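Local coordinates for alcohol oxidase (Myceliophthora thermophila, PDB 6F74), which binds FAD and probably oxidises its substrate at the expense of molecular oxygen, as a probably secreted flavoprotein oxidase of the VAO type, at residues T139-F144 / L171-H176; S177-V182 / W212-T217; R183-Y188 / S299-V304; S197-S202 / Q259-Q264. One frame throughout, in Å; residues are numbered along the deposited sequence.

Overall arrangement
All four contacts lie in the FAD-binding part of the chain, of the PCMH type. Contact 1 comes first and packs helix 135-147 on strand 171-174 of a small mixed sheet; contact 2 follows directly, its centre about 20 Å away. Contacts 2, 3 and 4 all reach the second, antiparallel sheet. Strand 179-185 serves contacts 2 and 3, whose centres are about 12 Å apart and which meet where Val-215 touches Ile-302. Contacts 3 and 4 are closest, about 7 Å between centres, with both segments of contact 4 falling in sequence between those of contact 3. Thus one run, 171-188, links the two sheets of the flavin-binding fold.

Contact 1: residues T139-F144 / L171-H176; sequences TLTLNF and LELWLH
Thr-141 sets its methyl group between the side chains of Leu-171 and Leu-173, and the whole contact is apolar. Thr-141 CG2 lies 4.1 Å from Leu-171 CD2, while Thr-141 CB is 4.0 Å from Leu-173 CD1, so the two leucines receive one threonine from alternate positions, on the same side of their strand. CG2 stands anti to the backbone N of Thr-141, which aims the methyl at the strand and leaves OG1 beside that nitrogen; the hydroxyl is hydrogen-bonded back to the carbonyl O of Asp-137, one turn earlier. The second point of touch is Phe-144, one turn further along the helix. Phe-144 CD1 comes within 3.9 Å of Leu-171 CD2, and the two side chains run at about a right angle, the methyl approaching the ring obliquely. Leu-171 CD2 therefore meets both the threonine methyl and the phenylalanine ring.

This is a beta-alpha-beta crossover: helix 135-147 joins the parallel strands 128-131 and 152-155 of a mixed sheet and packs on strand 171-174, which lies between them. Helix and strand 171-174 run nearly antiparallel, their local axes 9.2 Å apart at an angle of 161°. The strand is hydrogen-bonded to both neighbours, and Thr-141 also reaches Val-130 and Leu-152 on them. Phe-144 is also stacked on Phe-48 and meets Trp-45 and His-148, which brings helix 42-52 into the same core. Just beyond the strand, Leu-175 touches the FAD, and the side chain of Leu-173 lies about 7 Å from the cofactor.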
# COMPACT_ATOMS: atom_id res chain seq x y z
N THR A 139 10.15 -23.66 -2.03
CA THR A 139 10.67 -24.56 -1.00
C THR A 139 12.22 -24.49 -0.96
O THR A 139 12.80 -24.37 0.12
CB THR A 139 10.21 -26.02 -1.22
OG1 THR A 139 8.80 -26.12 -1.00
CG2 THR A 139 10.91 -27.01 -0.27
N LEU A 140 12.85 -24.57 -2.12
CA LEU A 140 14.31 -24.57 -2.20
C LEU A 140 14.93 -23.22 -1.74
O LEU A 140 16.01 -23.20 -1.12
CB LEU A 140 14.80 -24.91 -3.62
CG LEU A 140 14.59 -26.33 -4.14
CD1 LEU A 140 14.62 -26.38 -5.66
CD2 LEU A 140 15.63 -27.29 -3.54
N THR A 141 14.24 -22.12 -2.03
CA THR A 141 14.71 -20.81 -1.66
C THR A 141 14.61 -20.63 -0.16
O THR A 141 15.59 -20.26 0.49
CB THR A 141 13.96 -19.71 -2.41
OG1 THR A 141 14.05 -19.99 -3.80
CG2 THR A 141 14.53 -18.30 -2.11
N LEU A 142 13.44 -20.95 0.40
CA LEU A 142 13.25 -20.94 1.83
C LEU A 142 14.35 -21.75 2.51
O LEU A 142 15.07 -21.22 3.37
CB LEU A 142 11.88 -21.49 2.21
CG LEU A 142 11.57 -21.68 3.71
CD1 LEU A 142 11.68 -20.38 4.49
CD2 LEU A 142 10.20 -22.27 3.90
N ASN A 143 14.50 -23.01 2.10
CA ASN A 143 15.46 -23.92 2.72
C ASN A 143 16.91 -23.42 2.63
O ASN A 143 17.65 -23.48 3.61
CB ASN A 143 15.36 -25.34 2.11
CG ASN A 143 14.11 -26.10 2.53
OD1 ASN A 143 13.35 -25.64 3.36
ND2 ASN A 143 13.90 -27.29 1.96
N PHE A 144 17.31 -22.94 1.46
CA PHE A 144 18.66 -22.40 1.26
C PHE A 144 18.92 -21.19 2.19
O PHE A 144 19.98 -21.08 2.77
CB PHE A 144 18.90 -22.05 -0.23
CG PHE A 144 20.30 -21.63 -0.56
CD1 PHE A 144 20.74 -20.32 -0.29
CD2 PHE A 144 21.19 -22.52 -1.14
CE1 PHE A 144 22.01 -19.92 -0.60
CE2 PHE A 144 22.48 -22.13 -1.44
CZ PHE A 144 22.89 -20.82 -1.18
N LEU A 171 18.50 -12.53 0.38
CA LEU A 171 18.11 -13.41 -0.72
C LEU A 171 16.63 -13.17 -0.95
O LEU A 171 15.82 -13.44 -0.06
CB LEU A 171 18.39 -14.87 -0.37
CG LEU A 171 17.89 -15.95 -1.32
CD1 LEU A 171 18.37 -15.74 -2.77
CD2 LEU A 171 18.35 -17.31 -0.83
N GLU A 172 16.28 -12.64 -2.11
CA GLU A 172 14.88 -12.34 -2.41
C GLU A 172 14.13 -13.56 -2.98
O GLU A 172 14.53 -14.15 -3.96
CB GLU A 172 14.77 -11.17 -3.36
CG GLU A 172 13.34 -10.70 -3.60
CD GLU A 172 13.25 -9.58 -4.60
OE1 GLU A 172 13.33 -9.88 -5.79
OE2 GLU A 172 13.06 -8.41 -4.20
N LEU A 173 13.03 -13.93 -2.33
CA LEU A 173 12.04 -14.79 -2.92
C LEU A 173 11.13 -13.92 -3.75
O LEU A 173 10.22 -13.26 -3.20
CB LEU A 173 11.25 -15.52 -1.83
CG LEU A 173 10.11 -16.41 -2.34
CD1 LEU A 173 10.63 -17.56 -3.18
CD2 LEU A 173 9.35 -16.90 -1.13
N TRP A 174 11.37 -13.89 -5.05
CA TRP A 174 10.56 -13.10 -6.00
C TRP A 174 9.41 -13.95 -6.57
O TRP A 174 9.64 -14.93 -7.28
CB TRP A 174 11.46 -12.59 -7.11
CG TRP A 174 10.88 -11.55 -8.01
CD1 TRP A 174 9.94 -10.58 -7.69
CD2 TRP A 174 11.20 -11.34 -9.38
NE1 TRP A 174 9.67 -9.80 -8.79
CE2 TRP A 174 10.43 -10.24 -9.84
CE3 TRP A 174 12.08 -11.96 -10.27
CZ2 TRP A 174 10.53 -9.76 -11.15
CZ3 TRP A 174 12.17 -11.49 -11.58
CH2 TRP A 174 11.39 -10.39 -12.00
N LEU A 175 8.18 -13.57 -6.24
CA LEU A 175 7.00 -14.37 -6.57
C LEU A 175 6.27 -13.93 -7.83
O LEU A 175 5.23 -14.48 -8.16
CB LEU A 175 6.06 -14.38 -5.37
CG LEU A 175 6.69 -15.04 -4.13
CD1 LEU A 175 5.77 -14.82 -2.93
CD2 LEU A 175 6.95 -16.53 -4.34
N HIS A 176 6.83 -12.97 -8.56
CA HIS A 176 6.13 -12.32 -9.68
C HIS A 176 5.71 -13.29 -10.79
O HIS A 176 4.69 -13.09 -11.42
CB HIS A 176 6.99 -11.18 -10.20
CG HIS A 176 6.36 -10.37 -11.29
ND1 HIS A 176 6.89 -10.29 -12.55
CD2 HIS A 176 5.26 -9.58 -11.29
CE1 HIS A 176 6.13 -9.50 -13.29
NE2 HIS A 176 5.17 -9.03 -12.54

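Contact 2: residues S177-V182 / W212-T217; sequences SFRNGV and WRDVYT
The side chains of Arg-179 and Asp-214 cross at about a right angle, and their flat ends are turned 65° apart. The result is a long salt bridge, NH2 of Arg-179 standing 3.8 Å from OD2 of Asp-214, with the carboxylate oxygen oblique to the guanidinium. Such a pose is no two-pronged pairing; a single nitrogen faces a single oxygen, and the attraction is probably mainly electrostatic. The arginine chain bends at its third torsion (chi3 149°), which sets the direction of the guanidinium. Both charged ends also turn to Gln-211, just ahead of the helix: Asp-214 OD2 accepts a hydrogen bond from its backbone N, and Arg-179 NH2 makes a weak one to its OE1.

Further along the strand, Val-182 is directed at the helix backbone, its CG1 4.3 Å from CA of Val-215. Val-215 points more along the interface, so Val-182 meets the main-chain CA of Val-215 rather than its methyls. Between the two touching strand residues, Asn-180 and Gly-181 both face Asp-207 in a classic beta bulge.

The contact thus joins strand 179-185 to the first turns of helix 212-221. Strand 203-208 pairs with that strand and leads toward the helix, giving Val-182 a neighbour in Ile-204 and Val-215 one in Ile-206, while Val-215 also reaches Ile-302 of strand 296-306.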
# COMPACT_ATOMS: atom_id res chain seq x y z
N SER A 177 6.46 -14.37 -11.01
CA SER A 177 6.06 -15.42 -11.98
C SER A 177 5.46 -16.68 -11.35
O SER A 177 5.40 -17.72 -12.00
CB SER A 177 7.24 -15.82 -12.86
OG SER A 177 7.86 -14.68 -13.42
N PHE A 178 5.02 -16.60 -10.10
CA PHE A 178 4.40 -17.73 -9.42
C PHE A 178 2.92 -17.59 -9.65
O PHE A 178 2.22 -16.96 -8.85
CB PHE A 178 4.78 -17.76 -7.94
CG PHE A 178 4.15 -18.89 -7.17
CD1 PHE A 178 4.52 -20.21 -7.42
CD2 PHE A 178 3.18 -18.64 -6.21
CE1 PHE A 178 3.93 -21.25 -6.73
CE2 PHE A 178 2.62 -19.69 -5.48
CZ PHE A 178 2.98 -21.00 -5.76
N ARG A 179 2.44 -18.17 -10.75
CA ARG A 179 1.12 -17.86 -11.28
C ARG A 179 0.43 -19.14 -11.77
O ARG A 179 0.71 -19.59 -12.87
CB ARG A 179 1.27 -16.87 -12.42
CG ARG A 179 1.72 -15.48 -11.93
CD ARG A 179 1.77 -14.46 -13.05
NE ARG A 179 1.47 -13.13 -12.52
CZ ARG A 179 2.25 -12.06 -12.63
NH1 ARG A 179 3.40 -12.10 -13.38
NH2 ARG A 179 1.90 -10.94 -12.01
N ASN A 180 -0.46 -19.71 -10.94
CA ASN A 180 -1.08 -21.02 -11.24
C ASN A 180 -2.59 -20.93 -11.47
O ASN A 180 -3.33 -21.90 -11.25
CB ASN A 180 -0.76 -22.00 -10.12
CG ASN A 180 0.72 -22.02 -9.78
OD1 ASN A 180 1.10 -21.77 -8.67
ND2 ASN A 180 1.56 -22.37 -10.76
N GLY A 181 -3.03 -19.77 -11.96
CA GLY A 181 -4.40 -19.55 -12.42
C GLY A 181 -5.21 -18.65 -11.51
O GLY A 181 -5.01 -18.61 -10.29
N VAL A 182 -6.12 -17.90 -12.13
CA VAL A 182 -7.14 -17.16 -11.40
C VAL A 182 -8.47 -17.71 -11.88
O VAL A 182 -8.80 -17.56 -13.06
CB VAL A 182 -7.05 -15.65 -11.67
CG1 VAL A 182 -8.16 -14.92 -10.96
CG2 VAL A 182 -5.69 -15.13 -11.21
N TRP A 212 -3.66 -7.09 -9.14
CA TRP A 212 -5.09 -6.79 -9.26
C TRP A 212 -5.59 -6.78 -10.71
O TRP A 212 -6.72 -7.24 -10.99
CB TRP A 212 -5.47 -5.49 -8.54
CG TRP A 212 -5.59 -5.76 -7.10
CD1 TRP A 212 -4.79 -5.31 -6.12
CD2 TRP A 212 -6.54 -6.63 -6.48
NE1 TRP A 212 -5.19 -5.83 -4.90
CE2 TRP A 212 -6.26 -6.66 -5.11
CE3 TRP A 212 -7.61 -7.40 -6.96
CZ2 TRP A 212 -7.01 -7.40 -4.20
CZ3 TRP A 212 -8.36 -8.14 -6.05
CH2 TRP A 212 -8.05 -8.14 -4.69
N ARG A 213 -4.74 -6.32 -11.62
CA ARG A 213 -5.10 -6.31 -13.03
C ARG A 213 -5.59 -7.71 -13.47
O ARG A 213 -6.61 -7.82 -14.11
CB ARG A 213 -3.92 -5.89 -13.89
CG ARG A 213 -4.36 -5.52 -15.29
CD ARG A 213 -3.17 -4.89 -16.05
NE ARG A 213 -2.95 -3.48 -15.63
CZ ARG A 213 -3.76 -2.48 -15.97
NH1 ARG A 213 -4.82 -2.70 -16.78
NH2 ARG A 213 -3.49 -1.23 -15.55
N ASP A 214 -4.89 -8.74 -13.05
CA ASP A 214 -5.16 -10.12 -13.49
C ASP A 214 -6.48 -10.61 -12.90
O ASP A 214 -7.27 -11.27 -13.57
CB ASP A 214 -4.02 -11.04 -13.05
CG ASP A 214 -2.64 -10.52 -13.45
OD1 ASP A 214 -2.39 -10.37 -14.65
OD2 ASP A 214 -1.78 -10.22 -12.57
N VAL A 215 -6.71 -10.25 -11.64
CA VAL A 215 -7.91 -10.65 -10.91
C VAL A 215 -9.14 -9.96 -11.50
O VAL A 215 -10.20 -10.60 -11.71
CB VAL A 215 -7.76 -10.34 -9.40
CG1 VAL A 215 -9.03 -10.69 -8.61
CG2 VAL A 215 -6.60 -11.11 -8.83
N TYR A 216 -8.97 -8.69 -11.82
CA TYR A 216 -10.04 -7.90 -12.40
C TYR A 216 -10.57 -8.41 -13.75
O TYR A 216 -11.75 -8.34 -14.03
CB TYR A 216 -9.55 -6.45 -12.56
CG TYR A 216 -9.46 -5.61 -11.29
CD1 TYR A 216 -10.04 -6.01 -10.07
CD2 TYR A 216 -8.84 -4.37 -11.34
CE1 TYR A 216 -9.97 -5.21 -8.95
CE2 TYR A 216 -8.77 -3.56 -10.22
CZ TYR A 216 -9.34 -3.97 -9.03
OH TYR A 216 -9.27 -3.12 -7.95
N THR A 217 -9.67 -8.92 -14.58
CA THR A 217 -10.06 -9.49 -15.88
C THR A 217 -11.03 -10.68 -15.72
O THR A 217 -11.99 -10.81 -16.47
CB THR A 217 -8.78 -9.93 -16.63
OG1 THR A 217 -8.00 -8.77 -16.92
CG2 THR A 217 -9.09 -10.69 -17.94

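Contact 3: residues R183-Y188 / S299-V304; sequences RFQKKY and SQHIKV
His-301 receives two side chains of 183-188, Gln-185 and Tyr-188. The polar part is bridged by water: Gln-185 NE2 gives a weak hydrogen bond of 2.8 Å to water 1, which is also hydrogen-bonded to His-301 NE2 at 3.0 Å. CG anti to the carbonyl carbon (chi1 -61°) and an extended chain carry Gln-185 to the imidazole. Amide and imidazole planes stand 62° apart, and Gln-185 OE1 lies at the ring edge, in its plane, 3.6 Å from His-301 CD2. That oxygen is engaged by the backbone N of Thr-189, which probably fixes the amide's rotation. Shortening Gln-185 to an alanine is likely to cost the water a partner and leave the edge of His-301 without its amide neighbour.

The remaining touches are van der Waals. Tyr-188 and His-301 side chains cross at about a right angle: Tyr-188 CE1 is 4.0 Å from His-301 CD2, which lies at the tyrosine ring's edge, near its plane. Tyr-188 OH is hydrogen-bonded to Glu-262. Phe-184 CE1 meets Val-304 CG2 at 4.0 Å.

Strand 203-208 lies between the two segments, pairing antiparallel with both 179-185 and 296-306; its His-205 stacks on His-301 and its Ile-204 touches Val-304, while Val-224 adjoins both Phe-184 and Val-304.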
# COMPACT_ATOMS: atom_id res chain seq x y z
N ARG A 183 -9.22 -18.33 -10.98
CA ARG A 183 -10.43 -19.04 -11.37
C ARG A 183 -11.62 -18.58 -10.57
O ARG A 183 -11.55 -18.44 -9.35
CB ARG A 183 -10.27 -20.55 -11.18
CG ARG A 183 -9.23 -21.18 -12.08
CD ARG A 183 -9.09 -22.67 -11.80
NE ARG A 183 -8.40 -22.94 -10.54
CZ ARG A 183 -7.07 -22.83 -10.34
NH1 ARG A 183 -6.24 -22.44 -11.31
NH2 ARG A 183 -6.57 -23.13 -9.15
N PHE A 184 -12.72 -18.36 -11.28
CA PHE A 184 -13.97 -17.93 -10.69
C PHE A 184 -14.71 -19.13 -10.14
O PHE A 184 -14.76 -20.17 -10.78
CB PHE A 184 -14.80 -17.20 -11.76
CG PHE A 184 -16.18 -16.83 -11.32
CD1 PHE A 184 -16.39 -15.73 -10.51
CD2 PHE A 184 -17.28 -17.60 -11.72
CE1 PHE A 184 -17.67 -15.38 -10.10
CE2 PHE A 184 -18.57 -17.26 -11.31
CZ PHE A 184 -18.77 -16.14 -10.50
N GLN A 185 -15.32 -18.97 -8.98
CA GLN A 185 -16.20 -19.98 -8.38
C GLN A 185 -17.59 -19.39 -8.23
O GLN A 185 -17.77 -18.46 -7.46
CB GLN A 185 -15.68 -20.36 -6.98
CG GLN A 185 -14.28 -20.96 -6.94
CD GLN A 185 -13.87 -21.42 -5.55
OE1 GLN A 185 -14.22 -20.79 -4.52
NE2 GLN A 185 -13.16 -22.54 -5.50
N LYS A 186 -18.59 -19.93 -8.91
CA LYS A 186 -19.96 -19.41 -8.77
C LYS A 186 -20.41 -19.44 -7.30
O LYS A 186 -21.09 -18.54 -6.81
CB LYS A 186 -20.96 -20.17 -9.65
CG LYS A 186 -22.38 -19.60 -9.59
CD LYS A 186 -23.37 -20.36 -10.48
CE LYS A 186 -24.23 -21.33 -9.68
NZ LYS A 186 -25.16 -22.24 -10.45
N LYS A 187 -19.99 -20.49 -6.60
CA LYS A 187 -20.25 -20.65 -5.17
C LYS A 187 -18.91 -20.99 -4.52
O LYS A 187 -18.22 -21.90 -4.97
CB LYS A 187 -21.29 -21.75 -4.94
CG LYS A 187 -22.70 -21.52 -5.53
CD LYS A 187 -23.46 -22.86 -5.44
CE LYS A 187 -24.90 -22.79 -5.93
NZ LYS A 187 -25.69 -21.67 -5.37
N TYR A 188 -18.51 -20.21 -3.53
CA TYR A 188 -17.25 -20.48 -2.81
C TYR A 188 -17.14 -21.94 -2.38
O TYR A 188 -18.02 -22.45 -1.70
CB TYR A 188 -17.18 -19.59 -1.58
CG TYR A 188 -16.13 -19.91 -0.55
CD1 TYR A 188 -14.80 -20.11 -0.90
CD2 TYR A 188 -16.47 -19.97 0.80
CE1 TYR A 188 -13.83 -20.38 0.07
CE2 TYR A 188 -15.52 -20.23 1.77
CZ TYR A 188 -14.22 -20.43 1.41
OH TYR A 188 -13.31 -20.71 2.42
N SER A 299 -1.63 -18.67 -2.09
CA SER A 299 -2.91 -18.45 -2.75
C SER A 299 -3.90 -17.88 -1.75
O SER A 299 -3.75 -18.09 -0.55
CB SER A 299 -3.43 -19.76 -3.32
OG SER A 299 -4.00 -20.53 -2.28
N GLN A 300 -4.91 -17.19 -2.24
CA GLN A 300 -6.07 -16.85 -1.41
C GLN A 300 -7.33 -17.07 -2.23
O GLN A 300 -7.33 -17.05 -3.47
CB GLN A 300 -6.04 -15.40 -0.88
CG GLN A 300 -4.93 -15.07 0.14
CD GLN A 300 -4.83 -13.58 0.53
OE1 GLN A 300 -5.24 -12.71 -0.23
NE2 GLN A 300 -4.32 -13.30 1.73
N HIS A 301 -8.41 -17.30 -1.50
CA HIS A 301 -9.74 -17.20 -2.06
C HIS A 301 -10.35 -15.89 -1.54
O HIS A 301 -10.28 -15.64 -0.34
CB HIS A 301 -10.61 -18.36 -1.59
CG HIS A 301 -10.26 -19.68 -2.20
ND1 HIS A 301 -9.01 -20.26 -2.11
CD2 HIS A 301 -11.06 -20.58 -2.82
CE1 HIS A 301 -9.04 -21.46 -2.68
NE2 HIS A 301 -10.27 -21.68 -3.13
N ILE A 302 -10.95 -15.09 -2.43
CA ILE A 302 -11.65 -13.86 -2.05
C ILE A 302 -13.14 -13.93 -2.37
O ILE A 302 -13.53 -14.49 -3.39
CB ILE A 302 -11.07 -12.58 -2.73
CG1 ILE A 302 -11.01 -12.74 -4.25
CG2 ILE A 302 -9.69 -12.26 -2.15
CD1 ILE A 302 -10.83 -11.44 -5.01
N LYS A 303 -13.96 -13.32 -1.51
CA LYS A 303 -15.36 -13.03 -1.84
C LYS A 303 -15.39 -12.14 -3.06
O LYS A 303 -14.57 -11.21 -3.19
CB LYS A 303 -16.05 -12.28 -0.71
CG LYS A 303 -16.23 -13.04 0.56
CD LYS A 303 -16.94 -12.17 1.60
CE LYS A 303 -16.87 -12.77 3.00
NZ LYS A 303 -16.70 -11.62 4.02
N VAL A 304 -16.32 -12.43 -3.96
CA VAL A 304 -16.67 -11.49 -5.03
C VAL A 304 -18.17 -11.27 -4.98
O VAL A 304 -18.91 -12.09 -4.44
CB VAL A 304 -16.16 -11.90 -6.43
CG1 VAL A 304 -14.65 -11.85 -6.43
CG2 VAL A 304 -16.66 -13.26 -6.87
O HOH W 1 -11.27 -24.23 -4.23

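Contact 4: residues S197-S202 / Q259-Q264; sequences SGWTGS and QVLEAQ
Leu-261 pushes its two methyls against Trp-199 and Ser-197, an apolar contact throughout. Leu-261 CD1 meets Trp-199 CD1 at 3.8 Å, oblique to the indole. Leu-261 CD2 lies 3.9 Å from Trp-199 CB. The same Leu-261 CD2 is 4.1 Å from Ser-197 CB. Leucine and tryptophan side chains cross at about a right angle; with CG anti to its backbone N (chi1 -179°), the tryptophan brings CG and CD1 of its five-membered ring up to the leucine methyls.

Hydrogen bonds within 197-202 hold these groups in place. Trp-199 NE1 donates to Ser-202 O at 2.8 Å, and the oxygen lies in the ring plane, although the N-H comes from above the carbonyl plane. Ser-197 OG accepts from the backbone N of Trp-199 (3.0 Å), closing an ST turn. The backbone N of Gly-201 sits over one indole face, toward its rim. A serine in place of Trp-199 is likely to open a gap beside the methyls of Leu-261 and leave Ser-202 O without its indole donor.

Tyr-188 touches Ser-197, Trp-199 and Leu-261 alike, and His-305 meets the indole. Here a long connection between strands 179-185 and 203-208 folds back over the start of strand 260-266, as an irregular excursion packed on the antiparallel sheet of a PCMH-type FAD-binding fold.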
# COMPACT_ATOMS: atom_id res chain seq x y z
N SER A 197 -17.26 -19.47 7.50
CA SER A 197 -17.34 -18.12 6.94
C SER A 197 -18.74 -17.60 6.83
O SER A 197 -18.95 -16.36 6.83
CB SER A 197 -16.72 -18.06 5.54
OG SER A 197 -17.54 -18.75 4.61
N GLY A 198 -19.70 -18.51 6.64
CA GLY A 198 -21.10 -18.15 6.42
C GLY A 198 -21.33 -17.62 5.00
O GLY A 198 -22.41 -17.10 4.71
N TRP A 199 -20.33 -17.76 4.12
CA TRP A 199 -20.36 -17.15 2.81
C TRP A 199 -20.76 -18.20 1.78
O TRP A 199 -20.01 -19.15 1.55
CB TRP A 199 -18.99 -16.56 2.45
CG TRP A 199 -18.96 -15.89 1.09
CD1 TRP A 199 -18.35 -16.36 -0.05
CD2 TRP A 199 -19.55 -14.64 0.74
NE1 TRP A 199 -18.53 -15.47 -1.08
CE2 TRP A 199 -19.27 -14.41 -0.63
CE3 TRP A 199 -20.31 -13.69 1.45
CZ2 TRP A 199 -19.70 -13.27 -1.30
CZ3 TRP A 199 -20.75 -12.55 0.77
CH2 TRP A 199 -20.47 -12.37 -0.60
N THR A 200 -21.93 -18.01 1.16
CA THR A 200 -22.37 -18.93 0.10
C THR A 200 -22.50 -18.18 -1.24
O THR A 200 -23.16 -18.66 -2.18
CB THR A 200 -23.69 -19.60 0.48
OG1 THR A 200 -24.62 -18.55 0.82
CG2 THR A 200 -23.49 -20.66 1.63
N GLY A 201 -21.84 -17.02 -1.32
CA GLY A 201 -21.76 -16.28 -2.56
C GLY A 201 -20.61 -16.77 -3.41
O GLY A 201 -19.98 -17.81 -3.10
N SER A 202 -20.33 -16.02 -4.48
CA SER A 202 -19.26 -16.38 -5.40
C SER A 202 -17.88 -16.06 -4.82
O SER A 202 -17.74 -15.34 -3.81
CB SER A 202 -19.47 -15.67 -6.74
OG SER A 202 -20.70 -16.01 -7.36
N GLN A 259 -12.17 -9.52 2.62
CA GLN A 259 -12.54 -10.33 1.45
C GLN A 259 -11.93 -11.72 1.50
O GLN A 259 -12.45 -12.64 0.88
CB GLN A 259 -12.13 -9.63 0.15
CG GLN A 259 -12.70 -8.21 -0.02
CD GLN A 259 -14.19 -8.12 0.09
OE1 GLN A 259 -14.91 -9.04 -0.24
NE2 GLN A 259 -14.67 -6.97 0.51
N VAL A 260 -10.86 -11.89 2.27
CA VAL A 260 -10.11 -13.13 2.27
C VAL A 260 -10.89 -14.21 3.02
O VAL A 260 -11.17 -14.09 4.20
CB VAL A 260 -8.71 -12.96 2.90
CG1 VAL A 260 -7.90 -14.26 2.81
CG2 VAL A 260 -7.93 -11.84 2.23
N LEU A 261 -11.23 -15.28 2.29
CA LEU A 261 -11.99 -16.41 2.84
C LEU A 261 -11.10 -17.51 3.38
O LEU A 261 -11.45 -18.18 4.36
CB LEU A 261 -12.87 -16.99 1.75
CG LEU A 261 -14.01 -16.07 1.31
CD1 LEU A 261 -14.53 -16.51 -0.05
CD2 LEU A 261 -15.10 -16.03 2.40
N GLU A 262 -9.97 -17.72 2.70
CA GLU A 262 -8.94 -18.66 3.10
C GLU A 262 -7.67 -18.42 2.33
O GLU A 262 -7.66 -17.63 1.37
CB GLU A 262 -9.40 -20.12 2.90
CG GLU A 262 -9.68 -20.58 1.50
CD GLU A 262 -10.27 -21.98 1.48
OE1 GLU A 262 -11.27 -22.21 2.17
OE2 GLU A 262 -9.70 -22.88 0.80
N ALA A 263 -6.60 -19.09 2.76
CA ALA A 263 -5.30 -19.01 2.10
C ALA A 263 -4.56 -20.35 2.21
O ALA A 263 -4.80 -21.12 3.14
CB ALA A 263 -4.46 -17.89 2.73
N GLN A 264 -3.67 -20.59 1.27
CA GLN A 264 -2.64 -21.60 1.40
C GLN A 264 -1.37 -20.83 1.69
O GLN A 264 -1.08 -19.83 1.04
CB GLN A 264 -2.49 -22.41 0.12
CG GLN A 264 -3.68 -23.29 -0.26
CD GLN A 264 -3.94 -24.37 0.75
OE1 GLN A 264 -3.05 -25.13 1.10
NE2 GLN A 264 -5.16 -24.44 1.23